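PDB 3DZ1: dihydrodipicolinate synthase from Rhodopseudomonas palustris, which probably catalyses, as a DapA-family lyase, formation of 4-hydroxy-tetrahydrodipicolinate from pyruvate and aspartate semialdehyde, a step of lysine biosynthesis. Local coordinates for residues A[81-86]-A[92-97]; A[122-127]-A[135-140]. All coordinates share one frame; numbering follows the deposited sequence.

Contact 1: A[81-86]-A[92-97]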
ATOM      1  N   VAL A  81      24.436  -5.187  14.306  1.00  9.17           N
ATOM      2  CA  VAL A  81      24.077  -6.009  13.160  1.00  8.19           C
ATOM      3  C   VAL A  81      22.569  -5.988  12.928  1.00  6.93           C
ATOM      4  O   VAL A  81      21.785  -6.224  13.848  1.00  5.48           O
ATOM      5  CB  VAL A  81      24.536  -7.470  13.360  1.00 10.14           C
ATOM      6  CG1 VAL A  81      24.214  -8.295  12.113  1.00  8.35           C
ATOM      7  CG2 VAL A  81      26.033  -7.507  13.664  1.00 11.18           C
ATOM      8  N   GLY A  82      22.169  -5.674  11.700  1.00  8.17           N
ATOM      9  CA  GLY A  82      20.754  -5.656  11.383  1.00  8.11           C
ATOM     10  C   GLY A  82      20.301  -7.101  11.326  1.00 10.54           C
ATOM     11  O   GLY A  82      20.922  -7.908  10.638  1.00 10.29           O
ATOM     12  N   VAL A  83      19.246  -7.444  12.059  1.00 10.90           N
ATOM     13  CA  VAL A  83      18.756  -8.818  12.057  1.00 10.96           C
ATOM     14  C   VAL A  83      17.313  -8.938  11.584  1.00 10.74           C
ATOM     15  O   VAL A  83      16.716 -10.004  11.691  1.00 11.94           O
ATOM     16  CB  VAL A  83      18.873  -9.473  13.457  1.00 11.49           C
ATOM     17  CG1 VAL A  83      20.326  -9.518  13.889  1.00 11.35           C
ATOM     18  CG2 VAL A  83      18.039  -8.710  14.466  1.00 10.40           C
ATOM     19  N   SER A  84      16.756  -7.849  11.062  1.00 10.05           N
ATOM     20  CA  SER A  84      15.386  -7.870  10.558  1.00 12.11           C
ATOM     21  C   SER A  84      15.274  -9.037   9.580  1.00 12.98           C
ATOM     22  O   SER A  84      16.145  -9.227   8.730  1.00 12.87           O
ATOM     23  CB  SER A  84      15.057  -6.554   9.852  1.00 12.72           C
ATOM     24  OG  SER A  84      15.212  -5.457  10.739  1.00 15.18           O
ATOM     25  N   ALA A  85      14.212  -9.823   9.701  1.00 14.33           N
ATOM     26  CA  ALA A  85      14.038 -10.978   8.830  1.00 14.88           C
ATOM     27  C   ALA A  85      12.570 -11.352   8.687  1.00 16.74           C
ATOM     28  O   ALA A  85      11.729 -10.891   9.454  1.00 15.49           O
ATOM     29  CB  ALA A  85      14.825 -12.159   9.384  1.00 14.87           C
ATOM     30  N   PRO A  86      12.242 -12.182   7.682  1.00 17.80           N
ATOM     31  CA  PRO A  86      10.858 -12.609   7.454  1.00 18.38           C
ATOM     32  C   PRO A  86      10.345 -13.505   8.574  1.00 17.35           C
ATOM     33  O   PRO A  86       9.141 -13.588   8.811  1.00 18.34           O
ATOM     34  CB  PRO A  86      10.943 -13.350   6.120  1.00 18.62           C
ATOM     35  CG  PRO A  86      12.060 -12.646   5.422  1.00 19.92           C
ATOM     36  CD  PRO A  86      13.082 -12.531   6.523  1.00 18.88           C
ATOM     37  N   ARG A  92      16.883 -15.107  15.112  1.00 14.83           N
ATOM     38  CA  ARG A  92      17.573 -15.613  16.294  1.00 16.00           C
ATOM     39  C   ARG A  92      18.972 -16.110  15.950  1.00 15.77           C
ATOM     40  O   ARG A  92      19.934 -15.835  16.669  1.00 15.50           O
ATOM     41  CB  ARG A  92      16.781 -16.749  16.944  1.00 16.74           C
ATOM     42  CG  ARG A  92      17.453 -17.308  18.192  1.00 20.73           C
ATOM     43  CD  ARG A  92      16.675 -18.471  18.789  1.00 26.03           C
ATOM     44  NE  ARG A  92      17.400 -19.106  19.887  1.00 31.27           N
ATOM     45  CZ  ARG A  92      17.604 -18.552  21.079  1.00 33.47           C
ATOM     46  NH1 ARG A  92      17.134 -17.339  21.342  1.00 34.87           N
ATOM     47  NH2 ARG A  92      18.282 -19.210  22.010  1.00 34.28           N
ATOM     48  N   ARG A  93      19.081 -16.843  14.849  1.00 16.25           N
ATOM     49  CA  ARG A  93      20.370 -17.374  14.429  1.00 15.59           C
ATOM     50  C   ARG A  93      21.397 -16.261  14.231  1.00 14.91           C
ATOM     51  O   ARG A  93      22.469 -16.282  14.834  1.00 13.68           O
ATOM     52  CB  ARG A  93      20.215 -18.177  13.133  1.00 18.82           C
ATOM     53  CG  ARG A  93      21.528 -18.693  12.559  1.00 22.69           C
ATOM     54  CD  ARG A  93      21.293 -19.449  11.262  1.00 25.60           C
ATOM     55  NE  ARG A  93      20.584 -20.713  11.471  1.00 31.05           N
ATOM     56  CZ  ARG A  93      21.142 -21.810  11.976  1.00 32.89           C
ATOM     57  NH1 ARG A  93      22.425 -21.806  12.327  1.00 32.50           N
ATOM     58  NH2 ARG A  93      20.420 -22.915  12.128  1.00 32.49           N
ATOM     59  N   LEU A  94      21.059 -15.282  13.400  1.00 13.03           N
ATOM     60  CA  LEU A  94      21.978 -14.181  13.122  1.00 13.88           C
ATOM     61  C   LEU A  94      22.269 -13.315  14.340  1.00 12.65           C
ATOM     62  O   LEU A  94      23.388 -12.826  14.506  1.00 12.11           O
ATOM     63  CB  LEU A  94      21.432 -13.308  11.985  1.00 14.79           C
ATOM     64  CG  LEU A  94      22.354 -12.199  11.468  1.00 16.27           C
ATOM     65  CD1 LEU A  94      23.689 -12.796  11.031  1.00 16.78           C
ATOM     66  CD2 LEU A  94      21.686 -11.476  10.307  1.00 16.16           C
ATOM     67  N   ALA A  95      21.269 -13.122  15.193  1.00 12.59           N
ATOM     68  CA  ALA A  95      21.456 -12.301  16.387  1.00 12.75           C
ATOM     69  C   ALA A  95      22.442 -12.942  17.364  1.00 14.89           C
ATOM     70  O   ALA A  95      23.392 -12.300  17.808  1.00 14.31           O
ATOM     71  CB  ALA A  95      20.122 -12.065  17.072  1.00 13.36           C
ATOM     72  N   ARG A  96      22.213 -14.211  17.691  1.00 15.90           N
ATOM     73  CA  ARG A  96      23.082 -14.927  18.624  1.00 17.14           C
ATOM     74  C   ARG A  96      24.496 -15.074  18.076  1.00 16.25           C
ATOM     75  O   ARG A  96      25.475 -14.944  18.813  1.00 16.11           O
ATOM     76  CB  ARG A  96      22.508 -16.312  18.928  1.00 20.99           C
ATOM     77  CG  ARG A  96      21.188 -16.297  19.682  1.00 25.28           C
ATOM     78  CD  ARG A  96      21.316 -15.588  21.018  1.00 29.93           C
ATOM     79  NE  ARG A  96      20.203 -15.904  21.909  1.00 33.88           N
ATOM     80  CZ  ARG A  96      19.950 -15.267  23.048  1.00 34.14           C
ATOM     81  NH1 ARG A  96      20.727 -14.268  23.444  1.00 33.47           N
ATOM     82  NH2 ARG A  96      18.916 -15.632  23.798  1.00 35.77           N
ATOM     83  N   LEU A  97      24.595 -15.345  16.780  1.00 16.17           N
ATOM     84  CA  LEU A  97      25.890 -15.499  16.126  1.00 16.86           C
ATOM     85  C   LEU A  97      26.673 -14.197  16.218  1.00 16.48           C
ATOM     86  O   LEU A  97      27.871 -14.190  16.539  1.00 15.35           O
ATOM     87  CB  LEU A  97      25.690 -15.870  14.655  1.00 18.15           C
ATOM     88  CG  LEU A  97      26.956 -16.055  13.813  1.00 21.19           C
ATOM     89  CD1 LEU A  97      26.688 -17.074  12.727  1.00 23.87           C
ATOM     90  CD2 LEU A  97      27.403 -14.726  13.221  1.00 23.09           C
TER

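Contact 2: A[122-127]-A[135-140]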
ATOM      1  N   THR A 122       2.978  -6.137  19.729  1.00 11.84           N
ATOM      2  CA  THR A 122       3.035  -7.587  19.817  1.00 12.32           C
ATOM      3  C   THR A 122       4.227  -8.140  19.043  1.00 12.69           C
ATOM      4  O   THR A 122       4.932  -9.023  19.531  1.00 11.56           O
ATOM      5  CB  THR A 122       1.745  -8.236  19.282  1.00 14.09           C
ATOM      6  OG1 THR A 122       0.687  -8.005  20.215  1.00 15.02           O
ATOM      7  CG2 THR A 122       1.931  -9.745  19.087  1.00 14.16           C
ATOM      8  N   TYR A 123       4.452  -7.622  17.840  1.00 11.67           N
ATOM      9  CA  TYR A 123       5.561  -8.098  17.027  1.00 11.77           C
ATOM     10  C   TYR A 123       6.892  -8.002  17.762  1.00 12.17           C
ATOM     11  O   TYR A 123       7.668  -8.960  17.800  1.00 11.74           O
ATOM     12  CB  TYR A 123       5.677  -7.307  15.724  1.00 14.65           C
ATOM     13  CG  TYR A 123       6.870  -7.747  14.915  1.00 17.39           C
ATOM     14  CD1 TYR A 123       6.842  -8.940  14.196  1.00 20.19           C
ATOM     15  CD2 TYR A 123       8.065  -7.027  14.951  1.00 18.22           C
ATOM     16  CE1 TYR A 123       7.974  -9.412  13.536  1.00 20.66           C
ATOM     17  CE2 TYR A 123       9.206  -7.492  14.294  1.00 18.86           C
ATOM     18  CZ  TYR A 123       9.153  -8.685  13.592  1.00 20.85           C
ATOM     19  OH  TYR A 123      10.277  -9.166  12.959  1.00 14.86           O
ATOM     20  N   PHE A 124       7.162  -6.841  18.341  1.00 11.55           N
ATOM     21  CA  PHE A 124       8.420  -6.659  19.036  1.00 13.29           C
ATOM     22  C   PHE A 124       8.576  -7.500  20.292  1.00 13.18           C
ATOM     23  O   PHE A 124       9.693  -7.862  20.651  1.00 13.39           O
ATOM     24  CB  PHE A 124       8.654  -5.170  19.285  1.00 13.82           C
ATOM     25  CG  PHE A 124       9.046  -4.434  18.036  1.00 14.10           C
ATOM     26  CD1 PHE A 124      10.267  -4.699  17.423  1.00 14.71           C
ATOM     27  CD2 PHE A 124       8.163  -3.559  17.414  1.00 13.74           C
ATOM     28  CE1 PHE A 124      10.602  -4.113  16.207  1.00 14.52           C
ATOM     29  CE2 PHE A 124       8.487  -2.966  16.198  1.00 13.94           C
ATOM     30  CZ  PHE A 124       9.708  -3.246  15.594  1.00 12.51           C
ATOM     31  N   ARG A 125       7.469  -7.839  20.944  1.00 13.51           N
ATOM     32  CA  ARG A 125       7.556  -8.696  22.122  1.00 14.70           C
ATOM     33  C   ARG A 125       7.941 -10.091  21.623  1.00 14.19           C
ATOM     34  O   ARG A 125       8.685 -10.816  22.280  1.00 14.38           O
ATOM     35  CB  ARG A 125       6.218  -8.758  22.869  1.00 16.77           C
ATOM     36  CG  ARG A 125       5.814  -7.451  23.536  1.00 21.96           C
ATOM     37  CD  ARG A 125       4.838  -7.688  24.685  1.00 26.43           C
ATOM     38  NE  ARG A 125       3.629  -8.394  24.268  1.00 30.80           N
ATOM     39  CZ  ARG A 125       2.586  -7.822  23.671  1.00 32.90           C
ATOM     40  NH1 ARG A 125       2.585  -6.519  23.417  1.00 33.77           N
ATOM     41  NH2 ARG A 125       1.539  -8.559  23.325  1.00 34.02           N
ATOM     42  N   GLN A 126       7.435 -10.464  20.453  1.00 14.41           N
ATOM     43  CA  GLN A 126       7.757 -11.771  19.886  1.00 13.74           C
ATOM     44  C   GLN A 126       9.194 -11.750  19.379  1.00 13.58           C
ATOM     45  O   GLN A 126       9.914 -12.747  19.474  1.00 13.25           O
ATOM     46  CB  GLN A 126       6.817 -12.111  18.729  1.00 15.69           C
ATOM     47  CG  GLN A 126       5.349 -12.121  19.097  1.00 18.12           C
ATOM     48  CD  GLN A 126       4.466 -12.412  17.905  1.00 19.42           C
ATOM     49  OE1 GLN A 126       4.688 -11.886  16.815  1.00 21.63           O
ATOM     50  NE2 GLN A 126       3.449 -13.240  18.108  1.00 18.64           N
ATOM     51  N   ALA A 127       9.602 -10.603  18.843  1.00 13.21           N
ATOM     52  CA  ALA A 127      10.950 -10.430  18.313  1.00 12.81           C
ATOM     53  C   ALA A 127      12.000 -10.555  19.414  1.00 12.73           C
ATOM     54  O   ALA A 127      13.007 -11.236  19.236  1.00 13.38           O
ATOM     55  CB  ALA A 127      11.068  -9.072  17.618  1.00 12.56           C
ATOM     56  N   VAL A 135      19.845  -9.614  24.738  1.00 18.70           N
ATOM     57  CA  VAL A 135      20.463  -8.969  23.589  1.00 14.71           C
ATOM     58  C   VAL A 135      20.047  -7.509  23.412  1.00 12.97           C
ATOM     59  O   VAL A 135      18.871  -7.209  23.193  1.00  9.64           O
ATOM     60  CB  VAL A 135      20.127  -9.744  22.293  1.00 15.62           C
ATOM     61  CG1 VAL A 135      20.790  -9.080  21.091  1.00 13.28           C
ATOM     62  CG2 VAL A 135      20.586 -11.192  22.426  1.00 16.63           C
ATOM     63  N   PRO A 136      21.012  -6.577  23.518  1.00 10.77           N
ATOM     64  CA  PRO A 136      20.712  -5.150  23.357  1.00 10.06           C
ATOM     65  C   PRO A 136      20.250  -4.945  21.922  1.00  9.46           C
ATOM     66  O   PRO A 136      20.856  -5.487  20.997  1.00  6.79           O
ATOM     67  CB  PRO A 136      22.062  -4.477  23.611  1.00 10.64           C
ATOM     68  CG  PRO A 136      22.793  -5.456  24.478  1.00 10.59           C
ATOM     69  CD  PRO A 136      22.434  -6.776  23.842  1.00 12.17           C
ATOM     70  N   TRP A 137      19.186  -4.180  21.712  1.00  8.99           N
ATOM     71  CA  TRP A 137      18.742  -3.976  20.345  1.00  8.23           C
ATOM     72  C   TRP A 137      18.301  -2.562  20.025  1.00  8.33           C
ATOM     73  O   TRP A 137      18.053  -1.744  20.917  1.00  8.78           O
ATOM     74  CB  TRP A 137      17.644  -4.977  19.970  1.00 10.74           C
ATOM     75  CG  TRP A 137      16.378  -4.872  20.764  1.00 14.10           C
ATOM     76  CD1 TRP A 137      16.178  -5.269  22.056  1.00 14.37           C
ATOM     77  CD2 TRP A 137      15.126  -4.357  20.302  1.00 14.38           C
ATOM     78  NE1 TRP A 137      14.873  -5.037  22.425  1.00 13.71           N
ATOM     79  CE2 TRP A 137      14.206  -4.476  21.366  1.00 15.64           C
ATOM     80  CE3 TRP A 137      14.690  -3.807  19.088  1.00 14.88           C
ATOM     81  CZ2 TRP A 137      12.873  -4.066  21.254  1.00 16.32           C
ATOM     82  CZ3 TRP A 137      13.365  -3.399  18.976  1.00 15.07           C
ATOM     83  CH2 TRP A 137      12.472  -3.531  20.055  1.00 17.30           C
ATOM     84  N   VAL A 138      18.219  -2.294  18.727  1.00  7.44           N
ATOM     85  CA  VAL A 138      17.846  -0.993  18.196  1.00  7.79           C
ATOM     86  C   VAL A 138      16.536  -1.064  17.424  1.00  6.98           C
ATOM     87  O   VAL A 138      16.376  -1.898  16.531  1.00  9.07           O
ATOM     88  CB  VAL A 138      18.943  -0.480  17.239  1.00  8.74           C
ATOM     89  CG1 VAL A 138      18.581   0.900  16.708  1.00  8.27           C
ATOM     90  CG2 VAL A 138      20.283  -0.470  17.954  1.00  6.69           C
ATOM     91  N   LEU A 139      15.604  -0.186  17.778  1.00  6.36           N
ATOM     92  CA  LEU A 139      14.304  -0.129  17.112  1.00  7.14           C
ATOM     93  C   LEU A 139      14.414   0.798  15.904  1.00  5.86           C
ATOM     94  O   LEU A 139      14.707   1.986  16.056  1.00  6.85           O
ATOM     95  CB  LEU A 139      13.243   0.411  18.082  1.00  6.69           C
ATOM     96  CG  LEU A 139      11.834   0.630  17.513  1.00  7.85           C
ATOM     97  CD1 LEU A 139      11.278  -0.682  16.982  1.00  6.74           C
ATOM     98  CD2 LEU A 139      10.931   1.201  18.595  1.00  7.02           C
ATOM     99  N   GLN A 140      14.195   0.263  14.705  1.00  6.55           N
ATOM    100  CA  GLN A 140      14.267   1.086  13.500  1.00  7.04           C
ATOM    101  C   GLN A 140      12.888   1.613  13.109  1.00  7.69           C
ATOM    102  O   GLN A 140      11.962   0.841  12.856  1.00  6.43           O
ATOM    103  CB  GLN A 140      14.867   0.301  12.328  1.00  6.08           C
ATOM    104  CG  GLN A 140      14.806   1.065  11.012  1.00  8.91           C
ATOM    105  CD  GLN A 140      15.548   0.373   9.889  1.00 10.56           C
ATOM    106  OE1 GLN A 140      15.556  -0.853   9.800  1.00 11.13           O
ATOM    107  NE2 GLN A 140      16.164   1.158   9.014  1.00 11.38           N
TER

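Contact 1: A[81-86]-A[92-97]
Val83, just past the end of strand 78-82, and Leu94 of helix 88-101 carry most of this contact. CG1 of Val83 reaches out to the helix and lies 3.9 Å from the CA of Ala95, over the helix backbone itself. Its chi1 of -61° sets CG1 anti to the carbonyl carbon and wedges CG2 between the two backbone branches. The same CG1 also meets the branch point of Leu94, CG, at 4.1 Å, and the small methyl of Ala95, CB, equally at 4.1 Å, so one methyl fills the notch between two successive helical residues. In this TIM barrel, strand and helix belong to the beta-alpha-beta unit 78-82, 88-101, 105-108, and Val83 and Ala95 both also pack on Val106 of the next strand. Leu94 points back at the strand: its CG stands anti to its own N (chi1 -173°), and chi2 of 56° then turns CD2 to 3.7 Å from the carbonyl O of Gly82, an approach of methyl to oxygen. Two residues earlier in the chain, Val81 adds a looser touch, its CG1 4.4 Å from CG of Leu94. Glu64 of helix 60-73 and Leu49 also pack against Leu94, while Met91 of helix 88-101 packs on Val83.

Contact 2: A[122-127]-A[135-140]
Helix 117-131 and strand 137-141 keep their backbones well apart here, the nearest CA atoms being those of Phe124 and Leu139 at 9.0 Å, and long side chains span the gap. From the helix comes the ring of Phe124, whose chi1 of -74° puts CG anti to the carbonyl carbon and directs the ring at the strand. Leu139 answers with one branch: CD1 sits over a face of that ring, 3.7 Å from its centroid and 27° off the normal, a CH-pi contact shifted toward the CZ end. The closest approach, 3.3 Å from CD1 of Leu139 to CZ of Phe124, is tight. On the opposite face lies CD2 of Tyr123, the preceding residue of the helix, so the phenyl ring is held between a methyl and a second aromatic side chain. Trp137 brings up the benzo end of its indole, with CH2 3.6 Å from CD1 of Phe124. The six-membered ring of Trp137 and the Phe124 ring are tilted by only 16°, yet their centroids are 5.5 Å apart, too far for a full stack. Ile108 of strand 105-108 packs on both Phe124 and Trp137 and places the cluster between adjacent barrel strands and their covering helix. With only carbon meeting carbon here, cohesion probably comes mainly from dispersion and hydrophobic burial, and Leu139 and Tyr123, on opposite faces of the Phe124 ring, should restrict its flipping.

How the contacts relate
Running from the N terminus, the chain first makes contact 1, closing the short loop from strand 78-82 into helix 88-101, then passes through strand 105-108 and makes contact 2, which closes the return from helix 117-131 to strand 137-141. The loops follow in series, neither nested nor crossed. Contact 1 thus belongs to the strand-to-helix half of one beta-alpha-beta unit and contact 2 to the helix-to-strand half of the next, with strand 105-108 shared between them. Their centres lie 11 Å apart, and they touch where Arg96 NH1 packs 3.2 Å from Val135 CG2. Together they join helices 88-101 and 117-131 to strands 78-82 and 137-141 of the same barrel sheet.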